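PDB 5I62: potential RNA-dependent RNA polymerase, which catalyses RNA-templated synthesis of RNA from ribonucleoside triphosphates, probably in both transcription and replication of the picobirnavirus genome. Local coordinates for residues A[202-206]-A[318-324]; A[240-246]-A[352-356]; A[346-351]-A[363-367]. One frame throughout, in Å; residues are numbered along the deposited sequence.

Contact 1 (A[202-206]-A[318-324]); sequences VVWMF and HGMGSGS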
loop_
_atom_site.group_PDB
_atom_site.type_symbol
_atom_site.label_atom_id
_atom_site.label_comp_id
_atom_site.label_asym_id
_atom_site.label_seq_id
_atom_site.Cartn_x
_atom_site.Cartn_y
_atom_site.Cartn_z
ATOM N N VAL A 202 -8.250 7.919 -1.501
ATOM C CA VAL A 202 -9.516 7.333 -1.094
ATOM C C VAL A 202 -9.235 5.980 -0.460
ATOM O O VAL A 202 -8.482 5.172 -1.015
ATOM C CB VAL A 202 -10.473 7.199 -2.287
ATOM C CG1 VAL A 202 -11.690 6.381 -1.901
ATOM C CG2 VAL A 202 -10.885 8.565 -2.802
ATOM N N VAL A 203 -9.808 5.745 0.721
ATOM C CA VAL A 203 -9.770 4.441 1.369
ATOM C C VAL A 203 -11.189 3.890 1.399
ATOM O O VAL A 203 -12.116 4.590 1.816
ATOM C CB VAL A 203 -9.192 4.516 2.797
ATOM C CG1 VAL A 203 -9.168 3.119 3.429
ATOM C CG2 VAL A 203 -7.800 5.104 2.769
ATOM N N TRP A 204 -11.352 2.645 0.956
ATOM C CA TRP A 204 -12.605 1.915 1.098
ATOM C C TRP A 204 -12.527 1.110 2.395
ATOM O O TRP A 204 -11.880 0.065 2.451
ATOM C CB TRP A 204 -12.855 1.013 -0.106
ATOM C CG TRP A 204 -13.129 1.747 -1.391
ATOM C CD1 TRP A 204 -12.279 2.582 -2.068
ATOM C CD2 TRP A 204 -14.350 1.730 -2.135
ATOM N NE1 TRP A 204 -12.898 3.071 -3.198
ATOM C CE2 TRP A 204 -14.174 2.576 -3.253
ATOM C CE3 TRP A 204 -15.583 1.090 -1.959
ATOM C CZ2 TRP A 204 -15.177 2.786 -4.194
ATOM C CZ3 TRP A 204 -16.575 1.294 -2.896
ATOM C CH2 TRP A 204 -16.372 2.146 -3.997
ATOM N N MET A 205 -13.173 1.603 3.452
ATOM C CA MET A 205 -13.133 0.939 4.758
ATOM C C MET A 205 -14.234 -0.120 4.764
ATOM O O MET A 205 -15.420 0.205 4.818
ATOM C CB MET A 205 -13.311 1.956 5.883
ATOM C CG MET A 205 -12.149 2.933 6.018
ATOM S SD MET A 205 -12.554 4.254 7.196
ATOM C CE MET A 205 -11.029 5.151 7.187
ATOM N N PHE A 206 -13.838 -1.393 4.675
ATOM C CA PHE A 206 -14.759 -2.492 4.416
ATOM C C PHE A 206 -15.437 -2.964 5.695
ATOM O O PHE A 206 -14.859 -2.869 6.771
ATOM C CB PHE A 206 -14.020 -3.675 3.794
ATOM C CG PHE A 206 -13.986 -3.659 2.295
ATOM C CD1 PHE A 206 -13.551 -2.540 1.613
ATOM C CD2 PHE A 206 -14.388 -4.761 1.569
ATOM C CE1 PHE A 206 -13.499 -2.515 0.229
ATOM C CE2 PHE A 206 -14.340 -4.751 0.176
ATOM C CZ PHE A 206 -13.898 -3.616 -0.491
ATOM N N HIS A 318 -17.386 -1.110 -9.618
ATOM C CA HIS A 318 -16.323 -0.115 -9.576
ATOM C C HIS A 318 -14.982 -0.845 -9.598
ATOM O O HIS A 318 -14.925 -2.076 -9.667
ATOM C CB HIS A 318 -16.479 0.791 -8.341
ATOM C CG HIS A 318 -16.667 0.031 -7.057
ATOM N ND1 HIS A 318 -15.651 -0.672 -6.446
ATOM C CD2 HIS A 318 -17.757 -0.132 -6.270
ATOM C CE1 HIS A 318 -16.103 -1.230 -5.336
ATOM N NE2 HIS A 318 -17.381 -0.919 -5.205
ATOM N N GLY A 319 -13.899 -0.073 -9.564
ATOM C CA GLY A 319 -12.578 -0.653 -9.515
ATOM C C GLY A 319 -12.303 -1.262 -8.147
ATOM O O GLY A 319 -13.183 -1.402 -7.298
ATOM N N MET A 320 -11.038 -1.622 -7.936
ATOM C CA MET A 320 -10.636 -2.215 -6.669
ATOM C C MET A 320 -10.982 -1.295 -5.511
ATOM O O MET A 320 -10.494 -0.167 -5.435
ATOM C CB MET A 320 -9.144 -2.508 -6.664
ATOM C CG MET A 320 -8.634 -2.906 -5.301
ATOM S SD MET A 320 -9.318 -4.495 -4.784
ATOM C CE MET A 320 -8.304 -5.596 -5.808
ATOM N N GLY A 321 -11.813 -1.788 -4.591
ATOM C CA GLY A 321 -12.079 -1.031 -3.381
ATOM C C GLY A 321 -10.830 -1.011 -2.525
ATOM O O GLY A 321 -10.556 -1.972 -1.805
ATOM N N SER A 322 -10.048 0.064 -2.632
ATOM C CA SER A 322 -8.766 0.193 -1.945
ATOM C C SER A 322 -8.943 0.054 -0.440
ATOM O O SER A 322 -9.329 1.026 0.219
ATOM C CB SER A 322 -8.123 1.547 -2.270
ATOM O OG SER A 322 -8.377 1.935 -3.619
ATOM N N GLY A 323 -8.676 -1.140 0.110
ATOM C CA GLY A 323 -9.073 -1.463 1.478
ATOM C C GLY A 323 -9.630 -2.867 1.660
ATOM O O GLY A 323 -9.778 -3.348 2.790
ATOM N N SER A 324 -9.974 -3.524 0.547
ATOM C CA SER A 324 -10.305 -4.946 0.560
ATOM C C SER A 324 -9.186 -5.779 1.173
ATOM O O SER A 324 -8.013 -5.412 1.118
ATOM C CB SER A 324 -10.545 -5.440 -0.868
ATOM O OG SER A 324 -10.654 -6.854 -0.884
HETATM O O HOH W 1 -11.003 -2.246 5.392
#

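Contact 2 (A[240-246]-A[352-356]); sequences VDRRITK and PNSQC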
loop_
_atom_site.group_PDB
_atom_site.type_symbol
_atom_site.label_atom_id
_atom_site.label_comp_id
_atom_site.label_asym_id
_atom_site.label_seq_id
_atom_site.Cartn_x
_atom_site.Cartn_y
_atom_site.Cartn_z
ATOM N N VAL A 240 13.422 -8.355 -1.309
ATOM C CA VAL A 240 13.308 -7.545 -2.523
ATOM C C VAL A 240 14.686 -7.282 -3.104
ATOM O O VAL A 240 14.895 -7.390 -4.316
ATOM C CB VAL A 240 12.577 -6.219 -2.236
ATOM C CG1 VAL A 240 12.693 -5.279 -3.451
ATOM C CG2 VAL A 240 11.118 -6.463 -1.912
ATOM N N ASP A 241 15.627 -6.882 -2.243
ATOM C CA ASP A 241 16.978 -6.538 -2.670
ATOM C C ASP A 241 17.682 -7.739 -3.282
ATOM O O ASP A 241 18.432 -7.601 -4.253
ATOM C CB ASP A 241 17.791 -6.004 -1.488
ATOM C CG ASP A 241 17.224 -4.700 -0.920
ATOM O OD1 ASP A 241 16.333 -4.106 -1.577
ATOM O OD2 ASP A 241 17.673 -4.261 0.174
ATOM N N ARG A 242 17.470 -8.922 -2.717
ATOM C CA ARG A 242 18.099 -10.099 -3.293
ATOM C C ARG A 242 17.605 -10.351 -4.704
ATOM O O ARG A 242 18.390 -10.710 -5.579
ATOM C CB ARG A 242 17.885 -11.329 -2.432
ATOM C CG ARG A 242 18.785 -11.325 -1.225
ATOM C CD ARG A 242 18.826 -12.681 -0.593
ATOM N NE ARG A 242 17.627 -13.427 -0.953
ATOM C CZ ARG A 242 16.602 -13.589 -0.118
ATOM N NH1 ARG A 242 16.634 -13.047 1.106
ATOM N NH2 ARG A 242 15.528 -14.274 -0.518
ATOM N N ARG A 243 16.305 -10.174 -4.947
ATOM C CA ARG A 243 15.798 -10.413 -6.294
ATOM C C ARG A 243 16.224 -9.311 -7.262
ATOM O O ARG A 243 16.507 -9.592 -8.434
ATOM C CB ARG A 243 14.284 -10.579 -6.288
ATOM C CG ARG A 243 13.767 -11.093 -7.628
ATOM C CD ARG A 243 12.571 -11.994 -7.493
ATOM N NE ARG A 243 12.807 -13.144 -6.620
ATOM C CZ ARG A 243 11.844 -13.969 -6.208
ATOM N NH1 ARG A 243 10.589 -13.766 -6.602
ATOM N NH2 ARG A 243 12.125 -14.989 -5.402
ATOM N N ILE A 244 16.262 -8.053 -6.806
ATOM C CA ILE A 244 16.829 -6.980 -7.635
ATOM C C ILE A 244 18.229 -7.367 -8.102
ATOM O O ILE A 244 18.584 -7.213 -9.280
ATOM C CB ILE A 244 16.880 -5.644 -6.868
ATOM C CG1 ILE A 244 15.483 -5.132 -6.493
ATOM C CG2 ILE A 244 17.649 -4.595 -7.688
ATOM C CD1 ILE A 244 14.629 -4.778 -7.671
ATOM N N THR A 245 19.053 -7.846 -7.165
ATOM C CA THR A 245 20.416 -8.268 -7.480
ATOM C C THR A 245 20.424 -9.342 -8.571
ATOM O O THR A 245 21.182 -9.251 -9.541
ATOM C CB THR A 245 21.114 -8.783 -6.214
ATOM O OG1 THR A 245 20.988 -7.834 -5.139
ATOM C CG2 THR A 245 22.600 -9.041 -6.488
ATOM N N LYS A 246 19.580 -10.363 -8.422
ATOM C CA LYS A 246 19.521 -11.440 -9.410
ATOM C C LYS A 246 19.059 -10.927 -10.765
ATOM O O LYS A 246 19.537 -11.399 -11.805
ATOM C CB LYS A 246 18.607 -12.562 -8.913
ATOM C CG LYS A 246 19.181 -13.327 -7.718
ATOM C CD LYS A 246 20.624 -13.749 -8.054
ATOM C CE LYS A 246 21.443 -14.097 -6.816
ATOM N NZ LYS A 246 20.998 -15.360 -6.152
ATOM N N PRO A 352 12.405 -14.012 -14.705
ATOM C CA PRO A 352 11.583 -14.275 -13.508
ATOM C C PRO A 352 12.032 -13.507 -12.277
ATOM O O PRO A 352 11.284 -13.462 -11.289
ATOM C CB PRO A 352 11.728 -15.790 -13.306
ATOM C CG PRO A 352 13.098 -16.105 -13.903
ATOM C CD PRO A 352 13.207 -15.187 -15.105
ATOM N N ASN A 353 13.215 -12.893 -12.308
ATOM C CA ASN A 353 13.629 -12.020 -11.219
ATOM C C ASN A 353 13.014 -10.625 -11.303
ATOM O O ASN A 353 13.276 -9.800 -10.417
ATOM C CB ASN A 353 15.150 -11.940 -11.177
ATOM C CG ASN A 353 15.787 -13.309 -11.009
ATOM O OD1 ASN A 353 15.591 -13.961 -9.982
ATOM N ND2 ASN A 353 16.536 -13.750 -12.009
ATOM N N SER A 354 12.235 -10.340 -12.351
ATOM C CA SER A 354 11.351 -9.182 -12.335
ATOM C C SER A 354 10.418 -9.287 -11.126
ATOM O O SER A 354 10.153 -10.374 -10.608
ATOM C CB SER A 354 10.535 -9.100 -13.631
ATOM O OG SER A 354 11.397 -9.091 -14.771
ATOM N N GLN A 355 9.910 -8.138 -10.672
ATOM C CA GLN A 355 9.101 -8.092 -9.459
ATOM C C GLN A 355 7.918 -7.151 -9.652
ATOM O O GLN A 355 7.986 -6.198 -10.434
ATOM C CB GLN A 355 9.908 -7.592 -8.246
ATOM C CG GLN A 355 11.073 -8.435 -7.851
ATOM C CD GLN A 355 11.739 -7.897 -6.600
ATOM O OE1 GLN A 355 12.883 -7.444 -6.634
ATOM N NE2 GLN A 355 11.007 -7.923 -5.494
ATOM N N CYS A 356 6.846 -7.407 -8.901
ATOM C CA CYS A 356 5.748 -6.457 -8.835
ATOM C C CYS A 356 5.038 -6.566 -7.490
ATOM O O CYS A 356 5.057 -7.607 -6.831
ATOM C CB CYS A 356 4.734 -6.647 -9.974
ATOM S SG CYS A 356 4.113 -8.320 -10.176
HETATM O O HOH W 2 9.452 -11.760 -8.391
HETATM O O HOH W 3 15.617 -14.302 -7.173
#

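Contact 3 (A[346-351]-A[363-367]); sequences HHTTLN and LTYPG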
loop_
_atom_site.group_PDB
_atom_site.type_symbol
_atom_site.label_atom_id
_atom_site.label_comp_id
_atom_site.label_asym_id
_atom_site.label_seq_id
_atom_site.Cartn_x
_atom_site.Cartn_y
_atom_site.Cartn_z
ATOM N N HIS A 346 6.244 -10.015 -27.214
ATOM C CA HIS A 346 7.432 -9.708 -27.999
ATOM C C HIS A 346 8.307 -10.938 -28.210
ATOM O O HIS A 346 9.523 -10.828 -28.382
ATOM C CB HIS A 346 8.196 -8.547 -27.372
ATOM C CG HIS A 346 7.452 -7.249 -27.462
ATOM N ND1 HIS A 346 7.518 -6.429 -28.566
ATOM C CD2 HIS A 346 6.569 -6.665 -26.616
ATOM C CE1 HIS A 346 6.731 -5.383 -28.388
ATOM N NE2 HIS A 346 6.147 -5.499 -27.209
ATOM N N HIS A 347 7.676 -12.112 -28.202
ATOM C CA HIS A 347 8.277 -13.379 -28.622
ATOM C C HIS A 347 9.448 -13.791 -27.747
ATOM O O HIS A 347 10.396 -14.406 -28.218
ATOM C CB HIS A 347 8.683 -13.327 -30.104
ATOM C CG HIS A 347 7.565 -12.886 -30.991
ATOM N ND1 HIS A 347 7.403 -11.578 -31.389
ATOM C CD2 HIS A 347 6.497 -13.563 -31.474
ATOM C CE1 HIS A 347 6.304 -11.475 -32.116
ATOM N NE2 HIS A 347 5.733 -12.665 -32.178
ATOM N N THR A 348 9.382 -13.493 -26.455
ATOM C CA THR A 348 10.437 -13.904 -25.545
ATOM C C THR A 348 9.801 -14.246 -24.198
ATOM O O THR A 348 8.586 -14.453 -24.093
ATOM C CB THR A 348 11.541 -12.829 -25.472
ATOM O OG1 THR A 348 12.637 -13.328 -24.700
ATOM C CG2 THR A 348 11.019 -11.536 -24.822
ATOM N N THR A 349 10.632 -14.317 -23.163
ATOM C CA THR A 349 10.257 -14.818 -21.848
ATOM C C THR A 349 10.602 -13.776 -20.792
ATOM O O THR A 349 11.666 -13.159 -20.843
ATOM C CB THR A 349 10.979 -16.143 -21.549
ATOM O OG1 THR A 349 10.582 -17.122 -22.514
ATOM C CG2 THR A 349 10.651 -16.659 -20.166
ATOM N N LEU A 350 9.686 -13.575 -19.840
ATOM C CA LEU A 350 9.937 -12.652 -18.744
ATOM C C LEU A 350 11.116 -13.150 -17.920
ATOM O O LEU A 350 11.184 -14.328 -17.568
ATOM C CB LEU A 350 8.686 -12.530 -17.853
ATOM C CG LEU A 350 8.833 -11.564 -16.671
ATOM C CD1 LEU A 350 8.987 -10.118 -17.217
ATOM C CD2 LEU A 350 7.641 -11.693 -15.691
ATOM N N ASN A 351 12.056 -12.266 -17.614
ATOM C CA ASN A 351 13.076 -12.620 -16.635
ATOM C C ASN A 351 12.369 -12.816 -15.300
ATOM O O ASN A 351 11.755 -11.871 -14.798
ATOM C CB ASN A 351 14.123 -11.524 -16.544
ATOM C CG ASN A 351 15.286 -11.882 -15.629
ATOM O OD1 ASN A 351 15.096 -12.390 -14.513
ATOM N ND2 ASN A 351 16.502 -11.621 -16.104
ATOM N N LEU A 363 10.996 -4.717 -14.182
ATOM C CA LEU A 363 11.052 -5.914 -15.014
ATOM C C LEU A 363 12.071 -5.764 -16.134
ATOM O O LEU A 363 12.467 -4.662 -16.510
ATOM C CB LEU A 363 9.670 -6.256 -15.601
ATOM C CG LEU A 363 9.183 -5.440 -16.809
ATOM C CD1 LEU A 363 8.074 -6.190 -17.545
ATOM C CD2 LEU A 363 8.658 -4.074 -16.365
ATOM N N THR A 364 12.460 -6.906 -16.688
ATOM C CA THR A 364 13.286 -6.899 -17.885
ATOM C C THR A 364 12.996 -8.160 -18.686
ATOM O O THR A 364 12.560 -9.175 -18.140
ATOM C CB THR A 364 14.785 -6.778 -17.539
ATOM O OG1 THR A 364 15.549 -6.526 -18.728
ATOM C CG2 THR A 364 15.287 -8.049 -16.877
ATOM N N TYR A 365 13.178 -8.054 -20.000
ATOM C CA TYR A 365 13.177 -9.192 -20.906
ATOM C C TYR A 365 13.889 -8.768 -22.183
ATOM O O TYR A 365 14.094 -7.574 -22.407
ATOM C CB TYR A 365 11.745 -9.693 -21.189
ATOM C CG TYR A 365 10.821 -8.674 -21.833
ATOM C CD1 TYR A 365 10.880 -8.398 -23.204
ATOM C CD2 TYR A 365 9.853 -8.017 -21.077
ATOM C CE1 TYR A 365 10.020 -7.474 -23.786
ATOM C CE2 TYR A 365 8.988 -7.099 -21.644
ATOM C CZ TYR A 365 9.077 -6.827 -22.998
ATOM O OH TYR A 365 8.217 -5.907 -23.561
ATOM N N PRO A 366 14.304 -9.712 -23.016
ATOM C CA PRO A 366 15.071 -9.345 -24.227
ATOM C C PRO A 366 14.357 -8.343 -25.121
ATOM O O PRO A 366 13.241 -8.603 -25.576
ATOM C CB PRO A 366 15.259 -10.691 -24.938
ATOM C CG PRO A 366 15.374 -11.658 -23.785
ATOM C CD PRO A 366 14.345 -11.168 -22.771
ATOM N N GLY A 367 14.987 -7.192 -25.366
ATOM C CA GLY A 367 14.405 -6.177 -26.226
ATOM C C GLY A 367 13.329 -5.318 -25.591
ATOM O O GLY A 367 12.653 -4.575 -26.308
#

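Contact 1 (A[202-206]-A[318-324])
The loop 318-324, whose S322-G323 pair opens the SGxxxT signature of polymerase motif B, lies against the end of strand 199-205 and F206 after it. The H318 imidazole meets the W204 indole obliquely: the six-membered ring of W204 and the H318 ring have centroids 4.1 Å apart and planes at 34°. H318 ND1 donates to G319 O (2.7 Å) and NE2 is bonded to I304 O, so the ring is held from both nitrogens. G319 and M320 carry the chain in toward the strand. At G321 the backbone reaches the indole, its CA 3.7 Å from the centroid of the W204 five-membered ring, a CH-pi contact over the face; a beta carbon here would collide with F206. S322 makes the direct backbone link, W204 N donating to S322 O at 2.7 Å, while its hydroxyl turns to Y95 and to D266 of motif A. G323 is glycine by necessity: at phi 138° any side chain would strike the carbonyl before it and also W204 O, which receives a CA-H...O contact from G323 CA at 3.3 Å. One water bridges F206 N (3.0 Å) and G323 O (3.1 Å). S324 closes a turn, its N bonded to G321 O (2.9 Å), and sets its CA 3.9 Å from the centroid of the F206 ring, over the face. The small residues thus let the loop press close to two large aromatics. Strand 176-189 pairs with V203 and M205; helix 89-97 flanks W204 through Y95 and Y96, and the loop runs on into helix 327-345, with T327 bonded to G323 N.

Contact 2 (A[240-246]-A[352-356])
Palm-domain architecture is evident here: helix 237-250 packs against the sheet at its outermost strand, 355-357, the first arm of the motif C hairpin that carries the Gly-Asp-Asp turn of RNA polymerases. Van der Waals contact comes mainly from aliphatic portions of long side chains. Q355 reaches from the strand toward the helix and settles among V240, R243 and I244, with Q355 CG 4.2 Å from R243 CB; a long, flexible residue suits this gap between helix and sheet. Around it, I244 and Q355 both touch V362 of the neighbouring strand, and V240 and Q355 touch Y398. Farther out, the R243 methylenes lie along the turn before the strand, with R243 CG 3.9 Å from N353 CB and also set against an oxygen, N353 O, at 3.1 Å. K246 likewise places a methylene against an oxygen, its CB 3.5 Å from N353 OD1, near the surface, where an exposed lysine is easily accommodated.

Two waters supply clear polar links, and arginine, with several donors spread along its end, is well suited to them. R243 NH1 donates to a water at 2.9 Å, and that water donates to S354 O at 2.7 Å. R336 of helix 327-345 is also hydrogen-bonded to S354 O and to P352 O. A second water joins the side chains themselves: it accepts from R243 NE at 3.1 Å and donates to N353 OD1 at 2.8 Å.

Contact 3 (A[346-351]-A[363-367])
The two connections entering and leaving the motif C hairpin meet here: 346-351 leads from helix 327-345 toward strand 355-357, while Y365 and its neighbours follow strand 360-363. H347, at positive phi, is the C-prime residue of the Schellman motif that ends the helix. Then T348 packs its CG2 3.5 Å from Y365 CD1 and its OG1 3.3 Å from P366 CG, a branched residue filling the space beside ring and proline. T349 O lies 3.5 Å from Y365 CB. L350 brings CD1 to 4.0 Å from L363 CD1 and also packs on R336, Q339 and H340 of helix 327-345, while Y365 rests on V373 of helix 370-378. The one direct hydrogen bond runs from N351 N to T364 O (3.2 Å); the N351 amide itself turns to N353 and T250. The arrangement is that of a beta-hairpin whose flanking loops pair just past its strands, here the motif C hairpin with the Gly-Asp-Asp turn of the polymerase palm.

Overall arrangement
Along the chain the segments run 202-206, 240-246, 318-324, 346-351, 352-356, 363-367, so contact 2 crosses both others, whereas contact 1 closes before contact 3 opens. Helix 327-345 spans the gap: the loop of contact 1 leads into it, and contact 3 begins where it ends. Contacts 2 and 3 have centres 15 Å apart and touch through S354 OG and T364 N, probably hydrogen-bonded (3.1 Å), at one side of the antiparallel palm sheet, which supplies strands to both. Contact 1, 28 Å from contact 2 and 33 Å from contact 3 between centres, places the motif B loop against strand 199-205 of the mixed sheet, while contacts 2 and 3 hold the motif C hairpin to its surroundings.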